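Local coordinates for arginine decarboxylase, A207R protein (Paramecium bursaria Chlorella virus 1, PDB 2NVA) that decarboxylates arginine to agmatine with a pyridoxal 5'-phosphate cofactor, as a two-subunit enzyme of the class-II Orn/Lys/Arg decarboxylase family, at residues Ser18-Ser23 against Gly365-Tyr370; Lys48-Glu53 against Tyr353-Thr358; Ala258-Val263 against Phe347-Ala352; Ser262-Gln267 against Phe282-Tyr287. All blocks are in the same frame, centred on the assembly; numbering follows the deposited sequence.

The four contacts knit the beta domain of one subunit together and join it to the cofactor-binding barrel. Interactions 1, 3 and 4 share one mixed sheet: strand 262-274 serves both 3 and 4 and runs beside strand 18-22 of interaction 1, where Ser22 OG lies 2.8 Å from Ser262 OG. Ser18 OG approaches Glu284 OE1 to 2.7 Å, linking 1 to 4. Interaction 3 leads into interaction 2 through Asn50 ND2 and Gly351 O, 2.8 Å apart. Interaction 2 touches the bound cofactor-agmatine adduct; nearest atoms of this adduct and the Tyr20 side chain of interaction 1 are about 12 Å apart. Tyr287, ending interaction 4, meets the second adduct, whose phosphopyridoxyl end the other subunit holds.

Interaction 1. Residues Ser18-Ser23 against Gly365-Tyr370; sequences SFYVSS and GEYDVY
The edge of the Tyr20 ring drives into one face of Tyr367, the planes standing at 79°. Tyr20 CE2 lies 3.6 Å above the Tyr367 ring, offset toward its rim, and Tyr20 CD2 comes within 3.5 Å of Tyr367 CD1. A chi1 of 60° puts Tyr367 CG between the backbone N and the carbonyl carbon, and chi2 then turns the ring so that a face meets Tyr20. The branches of Val369 pack alongside: CG1 reaches 3.9 Å from Ser22 OG, itself hydrogen-bonded to Ser262 OG, while CG2 lies in the plane of the Tyr367 ring, at its edge.

The other side of the sheet repeats the theme with the roles exchanged. Here Tyr370 offers its edge to the face of Phe19, an offset edge-to-face pair with planes at 84° and Tyr370 CD2 3.5 Å from Phe19 CD1. On the same side the CB atoms of Phe19 and Asp368 approach to 3.9 Å, and residues of helix 2-11 pack on Phe19. Four backbone bonds fix the register, the shortest being Tyr370 N to Tyr20 O at 2.8 Å. Beyond them a water accepts from Ser18 N and donates to Glu366 O.

Strand 18-22 is thus flanked by strand 367-371 in parallel and strand 262-274 in antiparallel, so that the two chain termini meet in the beta domain that accompanies the TIM barrel in this decarboxylase family.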
# COMPACT_ATOMS: atom_id res chain seq x y z
N SER A 18 -13.91 8.93 -6.56
CA SER A 18 -14.62 7.90 -5.82
C SER A 18 -14.98 8.47 -4.45
O SER A 18 -14.36 9.44 -4.00
CB SER A 18 -13.77 6.65 -5.67
OG SER A 18 -12.59 6.94 -4.93
N PHE A 19 -15.98 7.91 -3.79
CA PHE A 19 -16.41 8.47 -2.50
C PHE A 19 -16.96 7.42 -1.55
O PHE A 19 -17.64 6.48 -1.96
CB PHE A 19 -17.42 9.64 -2.69
CG PHE A 19 -18.71 9.27 -3.40
CD1 PHE A 19 -19.86 8.93 -2.66
CD2 PHE A 19 -18.81 9.30 -4.79
CE1 PHE A 19 -21.06 8.61 -3.30
CE2 PHE A 19 -20.00 8.96 -5.45
CZ PHE A 19 -21.13 8.63 -4.70
N TYR A 20 -16.62 7.59 -0.27
CA TYR A 20 -17.18 6.78 0.80
C TYR A 20 -18.48 7.41 1.25
O TYR A 20 -18.56 8.64 1.35
CB TYR A 20 -16.21 6.72 1.98
CG TYR A 20 -14.98 5.91 1.69
CD1 TYR A 20 -14.93 4.54 1.97
CD2 TYR A 20 -13.85 6.51 1.13
CE1 TYR A 20 -13.79 3.79 1.70
CE2 TYR A 20 -12.71 5.76 0.84
CZ TYR A 20 -12.68 4.40 1.13
OH TYR A 20 -11.55 3.67 0.86
N VAL A 21 -19.49 6.58 1.50
CA VAL A 21 -20.72 7.05 2.16
C VAL A 21 -20.75 6.37 3.52
O VAL A 21 -20.88 5.14 3.60
CB VAL A 21 -22.00 6.72 1.36
CG1 VAL A 21 -23.26 7.22 2.10
CG2 VAL A 21 -21.91 7.30 -0.05
N SER A 22 -20.61 7.17 4.57
CA SER A 22 -20.39 6.65 5.92
C SER A 22 -21.57 6.97 6.82
O SER A 22 -22.12 8.07 6.75
CB SER A 22 -19.11 7.25 6.49
OG SER A 22 -18.01 6.93 5.64
N SER A 23 -21.95 6.02 7.66
CA SER A 23 -23.11 6.20 8.54
C SER A 23 -22.80 5.96 10.02
O SER A 23 -22.71 4.81 10.45
CB SER A 23 -24.28 5.32 8.10
OG SER A 23 -23.81 4.02 7.79
N GLY A 365 -5.70 7.79 -5.95
CA GLY A 365 -5.86 7.65 -4.50
C GLY A 365 -6.76 8.67 -3.84
O GLY A 365 -7.05 8.55 -2.65
N GLU A 366 -7.24 9.66 -4.59
CA GLU A 366 -8.11 10.68 -4.01
C GLU A 366 -9.53 10.15 -3.86
O GLU A 366 -9.98 9.31 -4.65
CB GLU A 366 -8.09 11.96 -4.86
CG GLU A 366 -6.72 12.61 -4.89
CD GLU A 366 -6.77 14.08 -5.13
OE1 GLU A 366 -7.03 14.48 -6.29
OE2 GLU A 366 -6.56 14.86 -4.16
N TYR A 367 -10.20 10.64 -2.83
CA TYR A 367 -11.59 10.26 -2.59
C TYR A 367 -12.28 11.33 -1.76
O TYR A 367 -11.62 12.08 -1.03
CB TYR A 367 -11.69 8.89 -1.89
CG TYR A 367 -11.01 8.85 -0.53
CD1 TYR A 367 -11.68 9.21 0.62
CD2 TYR A 367 -9.69 8.42 -0.42
CE1 TYR A 367 -11.07 9.18 1.87
CE2 TYR A 367 -9.07 8.38 0.83
CZ TYR A 367 -9.76 8.76 1.96
OH TYR A 367 -9.15 8.72 3.21
N ASP A 368 -13.59 11.39 -1.89
CA ASP A 368 -14.42 12.22 -1.00
C ASP A 368 -15.11 11.35 0.05
O ASP A 368 -15.15 10.13 -0.06
CB ASP A 368 -15.49 12.95 -1.83
CG ASP A 368 -14.89 14.00 -2.77
OD1 ASP A 368 -13.95 14.71 -2.35
OD2 ASP A 368 -15.37 14.12 -3.91
N VAL A 369 -15.69 12.00 1.07
CA VAL A 369 -16.45 11.29 2.08
C VAL A 369 -17.75 12.03 2.32
O VAL A 369 -17.74 13.23 2.58
CB VAL A 369 -15.66 11.16 3.42
CG1 VAL A 369 -16.45 10.32 4.41
CG2 VAL A 369 -14.28 10.52 3.20
N TYR A 370 -18.87 11.31 2.24
CA TYR A 370 -20.19 11.88 2.55
C TYR A 370 -20.74 11.16 3.77
O TYR A 370 -20.73 9.93 3.82
CB TYR A 370 -21.15 11.65 1.39
CG TYR A 370 -20.86 12.49 0.17
CD1 TYR A 370 -21.34 13.80 0.07
CD2 TYR A 370 -20.11 11.99 -0.88
CE1 TYR A 370 -21.08 14.59 -1.06
CE2 TYR A 370 -19.83 12.76 -2.00
CZ TYR A 370 -20.30 14.06 -2.08
OH TYR A 370 -20.04 14.81 -3.20
O HOH W 1 -11.09 8.51 -7.09

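Interaction 2. Residues Lys48-Glu53 against Tyr353-Thr358; sequences KCNNDE and YTNVLT. With PL2 ((4-{[(4-{[amino(imino)methyl]amino}butyl)amino]methyl}-5-hydroxy-6-methylpyridin-3-yl)methyl dihydrogen phosphate), chain I.
Cys49 lays its sulfur over one face of the Tyr353 ring, SG 3.8 Å from the ring centroid and offset toward the rim. SG reaches the ring from a position anti to the backbone N (chi1 -176°), and CB also rests over the same face. Against the opposite face lies the agmatine chain of the bound adduct, with its CD above the ring centre, so the phenol is sandwiched between protein and ligand. Tyr353 OH donates to phosphate oxygen OP3 of the adduct at 2.6 Å, while at the backbone Tyr353 N meets an in-plane lone pair of Cys49 O at 3.0 Å.

The side chains of Asn50 and Asn355 cross at about a right angle, their amide planes 61° apart. Asn355 ND2 sends an almost straight bond (177°) to Asn50 OD1 at 3.1 Å, arriving well above the Asn50 carbonyl plane. From the opposite face Asp52 N closes an Asx turn onto the same oxygen, which is therefore gripped twice. A water bridges Asn50 ND2, also bonded to Gly351 O, and Asn355 OD1. Val356 packs on the backbone of 48-51, CG1 3.5 Å from Asn50 CA and CG2 3.4 Å from Lys48 O.

Phe361 of the second subunit touches Tyr353 and Val356. Beside helices 255-258 and 292-295, the contact joins the link between strand 41-46 and Asp52-capped helix 53-61 to the loop between strands 344-347 and 367-371.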
# COMPACT_ATOMS: atom_id res chain seq x y z
N LYS A 48 -6.51 2.03 14.12
CA LYS A 48 -5.80 1.69 12.88
C LYS A 48 -6.71 1.15 11.79
O LYS A 48 -6.38 1.25 10.61
CB LYS A 48 -4.70 0.67 13.17
CG LYS A 48 -5.22 -0.62 13.80
CD LYS A 48 -4.14 -1.67 14.03
CE LYS A 48 -3.41 -1.49 15.35
NZ LYS A 48 -4.30 -1.57 16.61
N CYS A 49 -7.84 0.57 12.18
CA CYS A 49 -8.76 -0.04 11.22
C CYS A 49 -9.47 1.01 10.36
O CYS A 49 -9.69 0.79 9.16
CB CYS A 49 -9.77 -0.92 11.95
SG CYS A 49 -10.90 -1.84 10.88
N ASN A 50 -9.81 2.14 10.98
CA ASN A 50 -10.46 3.26 10.32
C ASN A 50 -10.40 4.43 11.27
O ASN A 50 -11.02 4.40 12.34
CB ASN A 50 -11.91 2.93 9.96
CG ASN A 50 -12.54 3.97 9.06
OD1 ASN A 50 -12.13 5.13 9.06
ND2 ASN A 50 -13.53 3.55 8.26
N ASN A 51 -9.63 5.45 10.90
CA ASN A 51 -9.42 6.61 11.76
C ASN A 51 -10.25 7.83 11.36
O ASN A 51 -9.94 8.95 11.74
CB ASN A 51 -7.94 6.98 11.79
CG ASN A 51 -7.36 7.12 10.39
OD1 ASN A 51 -8.07 7.40 9.42
ND2 ASN A 51 -6.05 6.95 10.28
N ASP A 52 -11.30 7.60 10.56
CA ASP A 52 -12.25 8.64 10.18
C ASP A 52 -12.67 9.43 11.43
O ASP A 52 -13.13 8.84 12.41
CB ASP A 52 -13.45 7.99 9.50
CG ASP A 52 -14.53 8.99 9.14
OD1 ASP A 52 -15.46 9.17 9.95
OD2 ASP A 52 -14.43 9.60 8.05
N GLU A 53 -12.53 10.75 11.38
CA GLU A 53 -12.76 11.54 12.59
C GLU A 53 -14.21 11.54 13.11
O GLU A 53 -14.43 11.70 14.32
CB GLU A 53 -12.17 12.94 12.50
CG GLU A 53 -12.85 13.89 11.56
CD GLU A 53 -12.16 15.26 11.55
OE1 GLU A 53 -12.86 16.29 11.69
OE2 GLU A 53 -10.91 15.31 11.41
N TYR A 353 -10.07 -1.37 7.09
CA TYR A 353 -8.77 -1.48 6.41
C TYR A 353 -8.93 -1.11 4.94
O TYR A 353 -8.43 -1.82 4.06
CB TYR A 353 -8.17 -2.90 6.58
CG TYR A 353 -8.04 -3.28 8.04
CD1 TYR A 353 -7.09 -2.65 8.85
CD2 TYR A 353 -8.87 -4.23 8.61
CE1 TYR A 353 -6.97 -2.96 10.19
CE2 TYR A 353 -8.76 -4.56 9.96
CZ TYR A 353 -7.80 -3.91 10.74
OH TYR A 353 -7.68 -4.21 12.08
N THR A 354 -9.63 0.00 4.69
CA THR A 354 -9.90 0.46 3.34
C THR A 354 -9.28 1.85 3.14
O THR A 354 -8.17 1.96 2.59
CB THR A 354 -11.40 0.44 3.01
OG1 THR A 354 -12.12 1.21 3.99
CG2 THR A 354 -11.91 -1.00 3.05
N ASN A 355 -9.97 2.88 3.62
CA ASN A 355 -9.46 4.25 3.49
C ASN A 355 -8.11 4.50 4.19
O ASN A 355 -7.33 5.30 3.72
CB ASN A 355 -10.50 5.29 3.94
CG ASN A 355 -11.15 4.95 5.28
OD1 ASN A 355 -11.97 4.03 5.36
ND2 ASN A 355 -10.80 5.71 6.32
N VAL A 356 -7.86 3.81 5.31
CA VAL A 356 -6.59 4.00 6.06
C VAL A 356 -5.36 3.55 5.26
O VAL A 356 -4.24 3.94 5.59
CB VAL A 356 -6.60 3.27 7.42
CG1 VAL A 356 -7.59 3.94 8.39
CG2 VAL A 356 -6.92 1.77 7.25
N LEU A 357 -5.57 2.72 4.25
CA LEU A 357 -4.45 2.16 3.51
C LEU A 357 -4.22 2.80 2.13
O LEU A 357 -3.50 2.24 1.28
CB LEU A 357 -4.59 0.66 3.40
CG LEU A 357 -4.12 -0.04 4.68
CD1 LEU A 357 -4.94 -1.26 4.95
CD2 LEU A 357 -2.65 -0.37 4.57
N THR A 358 -4.80 3.97 1.93
CA THR A 358 -4.72 4.69 0.65
C THR A 358 -3.28 5.12 0.35
O THR A 358 -2.56 5.56 1.23
CB THR A 358 -5.68 5.93 0.66
OG1 THR A 358 -7.01 5.45 0.87
CG2 THR A 358 -5.64 6.65 -0.68
N1 PL2 I . -5.64 -4.97 18.33
C2 PL2 I . -4.39 -5.14 17.85
C2A PL2 I . -3.18 -5.04 18.80
C3 PL2 I . -4.22 -5.40 16.49
O3 PL2 I . -2.96 -5.58 16.04
C4 PL2 I . -5.33 -5.51 15.61
C4A PL2 I . -5.18 -5.79 14.09
C5 PL2 I . -6.60 -5.32 16.19
C6 PL2 I . -6.72 -5.06 17.54
P PL2 I . -9.58 -6.56 13.98
N PL2 I . -3.95 -6.55 13.76
CA PL2 I . -3.39 -6.13 12.48
CG PL2 I . -3.77 -5.93 9.98
OP2 PL2 I . -9.61 -7.87 13.05
OP3 PL2 I . -9.81 -5.29 12.99
OP1 PL2 I . -10.59 -6.63 15.07
OP4 PL2 I . -8.05 -6.52 14.50
C5M PL2 I . -7.87 -5.42 15.32
CB PL2 I . -4.41 -6.27 11.33
CD PL2 I . -4.79 -6.11 8.83
NE PL2 I . -4.10 -5.65 7.60
CZ PL2 I . -4.68 -5.37 6.42
NH2 PL2 I . -3.91 -4.95 5.39
NH1 PL2 I . -6.00 -5.51 6.27
O HOH W 2 -10.27 2.11 6.71
O HOH W 3 -14.53 4.92 5.86
O HOH W 4 -4.34 6.12 7.56

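Interaction 3. Residues Ala258-Val263 against Phe347-Ala352; sequences AEHYSV and FPSWGA
The His260 imidazole has Glu259 CG over one face, toward the rim, and Ser349 OG at its edge, in the ring plane. There Ser349 OG and His260 ND1 are hydrogen-bonded at 2.8 Å, while NE2 is bonded to Ala219 O. The indole of Trp350 carries Phe347 CB over one face and turns its NE1 to Gly289 O; across the contact Trp350 works chiefly through its backbone, Trp350 N donating to Ser262 O at 2.7 Å.

Next along the chain, Gly351 N makes a bent bond (139°) to Glu259 O at 3.0 Å, and Gly351 CA nestles 3.1 Å from Ala258 O in a CA-H...O contact. The extended Glu259 side chain passes Ser349, its OE2 sharing a bridging water with Ser349 O. Van der Waals packing completes the contact, with Ala352 CB 3.7 Å from Glu259 CA and 4.3 Å from Ala258 CB, and Val263 CG1 3.9 Å from Pro348 CA. Ser349 turns the chain through left-handed backbone angles.

Residues 258-263 lead from helix 255-258, whose Arg255 binds the cofactor, into strand 262-274. The contact is thus the junction of the pyridoxal-binding TIM barrel with the beta domain, just ahead of the cofactor-binding Tyr353.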
# COMPACT_ATOMS: atom_id res chain seq x y z
N ALA A 258 -15.96 -1.10 12.23
CA ALA A 258 -15.58 -0.33 11.04
C ALA A 258 -16.12 -0.92 9.74
O ALA A 258 -16.40 -0.18 8.79
CB ALA A 258 -14.07 -0.14 10.97
N GLU A 259 -16.26 -2.25 9.67
CA GLU A 259 -16.61 -2.87 8.37
C GLU A 259 -17.85 -2.24 7.72
O GLU A 259 -17.79 -1.80 6.56
CB GLU A 259 -16.81 -4.38 8.52
CG GLU A 259 -17.21 -5.08 7.20
CD GLU A 259 -17.31 -6.59 7.30
OE1 GLU A 259 -16.95 -7.17 8.35
OE2 GLU A 259 -17.74 -7.23 6.30
N HIS A 260 -18.95 -2.18 8.46
CA HIS A 260 -20.23 -1.77 7.88
C HIS A 260 -20.47 -0.27 7.93
O HIS A 260 -21.52 0.22 7.51
CB HIS A 260 -21.38 -2.50 8.60
CG HIS A 260 -21.23 -3.99 8.59
ND1 HIS A 260 -21.20 -4.72 7.42
CD2 HIS A 260 -21.11 -4.89 9.60
CE1 HIS A 260 -21.05 -6.01 7.71
NE2 HIS A 260 -21.01 -6.13 9.03
N TYR A 261 -19.48 0.45 8.44
CA TYR A 261 -19.59 1.90 8.57
C TYR A 261 -19.77 2.62 7.23
O TYR A 261 -20.48 3.64 7.16
CB TYR A 261 -18.34 2.43 9.29
CG TYR A 261 -18.27 3.95 9.46
CD1 TYR A 261 -19.33 4.67 10.03
CD2 TYR A 261 -17.11 4.65 9.11
CE1 TYR A 261 -19.24 6.05 10.20
CE2 TYR A 261 -17.01 6.01 9.27
CZ TYR A 261 -18.08 6.72 9.83
OH TYR A 261 -17.97 8.08 10.00
N SER A 262 -19.11 2.11 6.20
CA SER A 262 -19.03 2.80 4.91
C SER A 262 -19.32 1.87 3.74
O SER A 262 -19.12 0.67 3.83
CB SER A 262 -17.63 3.39 4.71
OG SER A 262 -17.29 4.27 5.77
N VAL A 263 -19.80 2.47 2.65
CA VAL A 263 -19.74 1.83 1.33
C VAL A 263 -18.79 2.68 0.49
O VAL A 263 -18.59 3.85 0.80
CB VAL A 263 -21.14 1.69 0.65
CG1 VAL A 263 -22.10 0.87 1.54
CG2 VAL A 263 -21.74 3.06 0.32
N PHE A 347 -19.43 -0.63 -3.44
CA PHE A 347 -19.05 -1.84 -2.74
C PHE A 347 -19.52 -1.75 -1.30
O PHE A 347 -19.10 -0.84 -0.56
CB PHE A 347 -17.53 -2.02 -2.79
CG PHE A 347 -17.02 -2.37 -4.17
CD1 PHE A 347 -16.83 -3.70 -4.53
CD2 PHE A 347 -16.76 -1.36 -5.10
CE1 PHE A 347 -16.36 -4.03 -5.80
CE2 PHE A 347 -16.30 -1.68 -6.39
CZ PHE A 347 -16.10 -3.03 -6.74
N PRO A 348 -20.43 -2.67 -0.91
CA PRO A 348 -20.97 -2.65 0.45
C PRO A 348 -19.91 -2.98 1.50
O PRO A 348 -18.93 -3.63 1.18
CB PRO A 348 -22.04 -3.77 0.43
CG PRO A 348 -22.31 -4.04 -1.03
CD PRO A 348 -21.01 -3.74 -1.74
N SER A 349 -20.13 -2.53 2.74
CA SER A 349 -19.31 -2.93 3.90
C SER A 349 -17.83 -2.71 3.63
O SER A 349 -17.00 -3.62 3.76
CB SER A 349 -19.61 -4.38 4.31
OG SER A 349 -21.01 -4.52 4.63
N TRP A 350 -17.50 -1.47 3.27
CA TRP A 350 -16.15 -1.15 2.84
C TRP A 350 -15.47 -0.16 3.80
O TRP A 350 -14.84 0.81 3.36
CB TRP A 350 -16.13 -0.64 1.38
CG TRP A 350 -14.88 -1.08 0.69
CD1 TRP A 350 -13.80 -0.32 0.33
CD2 TRP A 350 -14.57 -2.42 0.33
NE1 TRP A 350 -12.83 -1.12 -0.25
CE2 TRP A 350 -13.28 -2.41 -0.27
CE3 TRP A 350 -15.25 -3.65 0.44
CZ2 TRP A 350 -12.65 -3.58 -0.73
CZ3 TRP A 350 -14.64 -4.82 -0.04
CH2 TRP A 350 -13.35 -4.77 -0.61
N GLY A 351 -15.61 -0.41 5.10
CA GLY A 351 -15.09 0.50 6.10
C GLY A 351 -13.87 0.02 6.89
O GLY A 351 -13.29 0.79 7.63
N ALA A 352 -13.49 -1.25 6.73
CA ALA A 352 -12.42 -1.84 7.54
C ALA A 352 -11.15 -2.07 6.73
O ALA A 352 -11.18 -2.86 5.79
CB ALA A 352 -12.89 -3.13 8.17
O HOH W 5 -16.82 -6.49 3.65

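Interaction 4. Residues Ser262-Gln267 against Phe282-Tyr287; sequences SVLATQ and FNESTY. With PL2 ((4-{[(4-{[amino(imino)methyl]amino}butyl)amino]methyl}-5-hydroxy-6-methylpyridin-3-yl)methyl dihydrogen phosphate), chain J.
Thr266 sets OG1 anti to its backbone N (chi1 -179°); chi1 62° places Asn283 CG between the backbone N and the carbonyl carbon, and chi2 -7° then sets OD1 against the hydroxyl as the side chains slide past each other in opposite directions. Thr266 OG1 donates to Asn283 OD1 at 2.6 Å, nearly along the C=O axis. Gln267 N also donates to OD1, at 2.9 Å and from above the amide carbonyl plane, so two successive residues of the strand grip this oxygen. In return Asn283 N bonds Gln267 O at 3.2 Å.

Phe282 crosses Thr266 at about a right angle, its CD1 3.7 Å from Thr266 CG2. Farther on, Leu264 and Glu284 meet tip to tip, with Leu264 CD2 4.0 Å from Glu284 CD. The carboxylate is held by polar partners: OE1 by Ser18 OG, OE2 by Ser285 N and Gly289 N.

Beyond the contact the loop carries Tyr287 to an adduct bound largely by the second subunit, where ligand NH2 donates to Tyr287 OH at 3.1 Å. The arrangement closes the open end of the antiparallel beta hairpin formed by strands 262-274 and 277-282, from which the chain proceeds to an active site built from both subunits.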
# COMPACT_ATOMS: atom_id res chain seq x y z
N SER A 262 -19.11 2.11 6.20
CA SER A 262 -19.03 2.80 4.91
C SER A 262 -19.32 1.87 3.74
O SER A 262 -19.12 0.67 3.83
CB SER A 262 -17.63 3.39 4.71
OG SER A 262 -17.29 4.27 5.77
N VAL A 263 -19.80 2.47 2.65
CA VAL A 263 -19.74 1.83 1.33
C VAL A 263 -18.79 2.68 0.49
O VAL A 263 -18.59 3.85 0.80
CB VAL A 263 -21.14 1.69 0.65
CG1 VAL A 263 -22.10 0.87 1.54
CG2 VAL A 263 -21.74 3.06 0.32
N LEU A 264 -18.20 2.10 -0.55
CA LEU A 264 -17.31 2.87 -1.43
C LEU A 264 -17.87 2.89 -2.85
O LEU A 264 -18.00 1.86 -3.47
CB LEU A 264 -15.89 2.28 -1.42
CG LEU A 264 -14.84 2.96 -2.32
CD1 LEU A 264 -14.76 4.47 -2.11
CD2 LEU A 264 -13.46 2.30 -2.06
N ALA A 265 -18.21 4.08 -3.32
CA ALA A 265 -18.75 4.28 -4.67
C ALA A 265 -17.63 4.65 -5.64
O ALA A 265 -16.78 5.48 -5.32
CB ALA A 265 -19.81 5.37 -4.66
N THR A 266 -17.63 4.00 -6.80
CA THR A 266 -16.59 4.20 -7.79
C THR A 266 -17.20 4.11 -9.20
O THR A 266 -18.21 3.43 -9.41
CB THR A 266 -15.40 3.21 -7.61
OG1 THR A 266 -14.39 3.46 -8.59
CG2 THR A 266 -15.84 1.74 -7.71
N GLN A 267 -16.56 4.81 -10.14
CA GLN A 267 -17.12 4.95 -11.48
C GLN A 267 -16.31 4.16 -12.51
O GLN A 267 -15.08 4.08 -12.41
CB GLN A 267 -17.13 6.44 -11.88
CG GLN A 267 -17.98 6.74 -13.11
CD GLN A 267 -17.85 8.20 -13.56
OE1 GLN A 267 -16.76 8.74 -13.63
NE2 GLN A 267 -18.98 8.83 -13.87
N PHE A 282 -11.79 1.24 -13.16
CA PHE A 282 -12.48 2.12 -12.19
C PHE A 282 -11.58 3.23 -11.69
O PHE A 282 -10.36 3.10 -11.76
CB PHE A 282 -12.97 1.29 -11.00
CG PHE A 282 -14.07 0.34 -11.37
CD1 PHE A 282 -15.42 0.71 -11.22
CD2 PHE A 282 -13.77 -0.92 -11.91
CE1 PHE A 282 -16.45 -0.17 -11.58
CE2 PHE A 282 -14.79 -1.80 -12.29
CZ PHE A 282 -16.13 -1.42 -12.11
N ASN A 283 -12.17 4.30 -11.17
CA ASN A 283 -11.36 5.37 -10.57
C ASN A 283 -10.97 5.05 -9.12
O ASN A 283 -10.88 5.94 -8.26
CB ASN A 283 -12.02 6.76 -10.72
CG ASN A 283 -13.38 6.86 -10.02
OD1 ASN A 283 -13.93 5.87 -9.51
ND2 ASN A 283 -13.91 8.08 -9.96
N GLU A 284 -10.76 3.77 -8.87
CA GLU A 284 -10.25 3.23 -7.61
C GLU A 284 -9.21 2.16 -7.91
O GLU A 284 -9.02 1.79 -9.08
CB GLU A 284 -11.39 2.62 -6.80
CG GLU A 284 -11.93 3.54 -5.72
CD GLU A 284 -10.90 3.88 -4.63
OE1 GLU A 284 -11.10 4.89 -3.95
OE2 GLU A 284 -9.90 3.14 -4.46
N SER A 285 -8.53 1.67 -6.88
CA SER A 285 -7.48 0.68 -7.11
C SER A 285 -7.10 -0.06 -5.83
O SER A 285 -7.49 0.35 -4.73
CB SER A 285 -6.24 1.33 -7.75
OG SER A 285 -5.38 1.90 -6.76
N THR A 286 -6.34 -1.15 -5.99
CA THR A 286 -5.78 -1.88 -4.85
C THR A 286 -4.74 -1.03 -4.08
O THR A 286 -4.43 -1.32 -2.93
CB THR A 286 -5.12 -3.20 -5.27
OG1 THR A 286 -4.08 -2.94 -6.22
CG2 THR A 286 -6.14 -4.13 -5.87
N TYR A 287 -4.24 0.02 -4.74
CA TYR A 287 -3.37 1.01 -4.11
C TYR A 287 -4.15 2.18 -3.51
O TYR A 287 -3.58 3.08 -2.86
CB TYR A 287 -2.36 1.53 -5.13
CG TYR A 287 -1.37 0.48 -5.59
CD1 TYR A 287 -0.32 0.09 -4.76
CD2 TYR A 287 -1.51 -0.15 -6.82
CE1 TYR A 287 0.60 -0.87 -5.18
CE2 TYR A 287 -0.59 -1.12 -7.25
CZ TYR A 287 0.47 -1.46 -6.43
OH TYR A 287 1.38 -2.42 -6.84
N1 PL2 J . 5.72 3.20 -18.57
C2 PL2 J . 4.55 2.62 -18.23
C2A PL2 J . 3.33 2.83 -19.14
C3 PL2 J . 4.48 1.82 -17.08
O3 PL2 J . 3.30 1.23 -16.76
C4 PL2 J . 5.63 1.64 -16.27
C4A PL2 J . 5.66 0.79 -14.98
C5 PL2 J . 6.82 2.29 -16.69
C6 PL2 J . 6.82 3.06 -17.85
P PL2 J . 10.00 0.73 -14.98
N PL2 J . 4.62 -0.24 -14.94
CA PL2 J . 3.99 -0.26 -13.60
CG PL2 J . 4.34 -1.16 -11.25
OP2 PL2 J . 10.27 -0.77 -14.57
OP3 PL2 J . 10.07 1.58 -13.61
OP1 PL2 J . 11.01 1.25 -15.93
OP4 PL2 J . 8.48 0.84 -15.53
C5M PL2 J . 8.11 2.13 -15.88
CB PL2 J . 5.02 -0.48 -12.46
CD PL2 J . 5.38 -1.52 -10.17
NE PL2 J . 4.64 -1.76 -8.92
CZ PL2 J . 5.21 -1.83 -7.72
NH2 PL2 J . 4.45 -2.04 -6.63
NH1 PL2 J . 6.52 -1.70 -7.58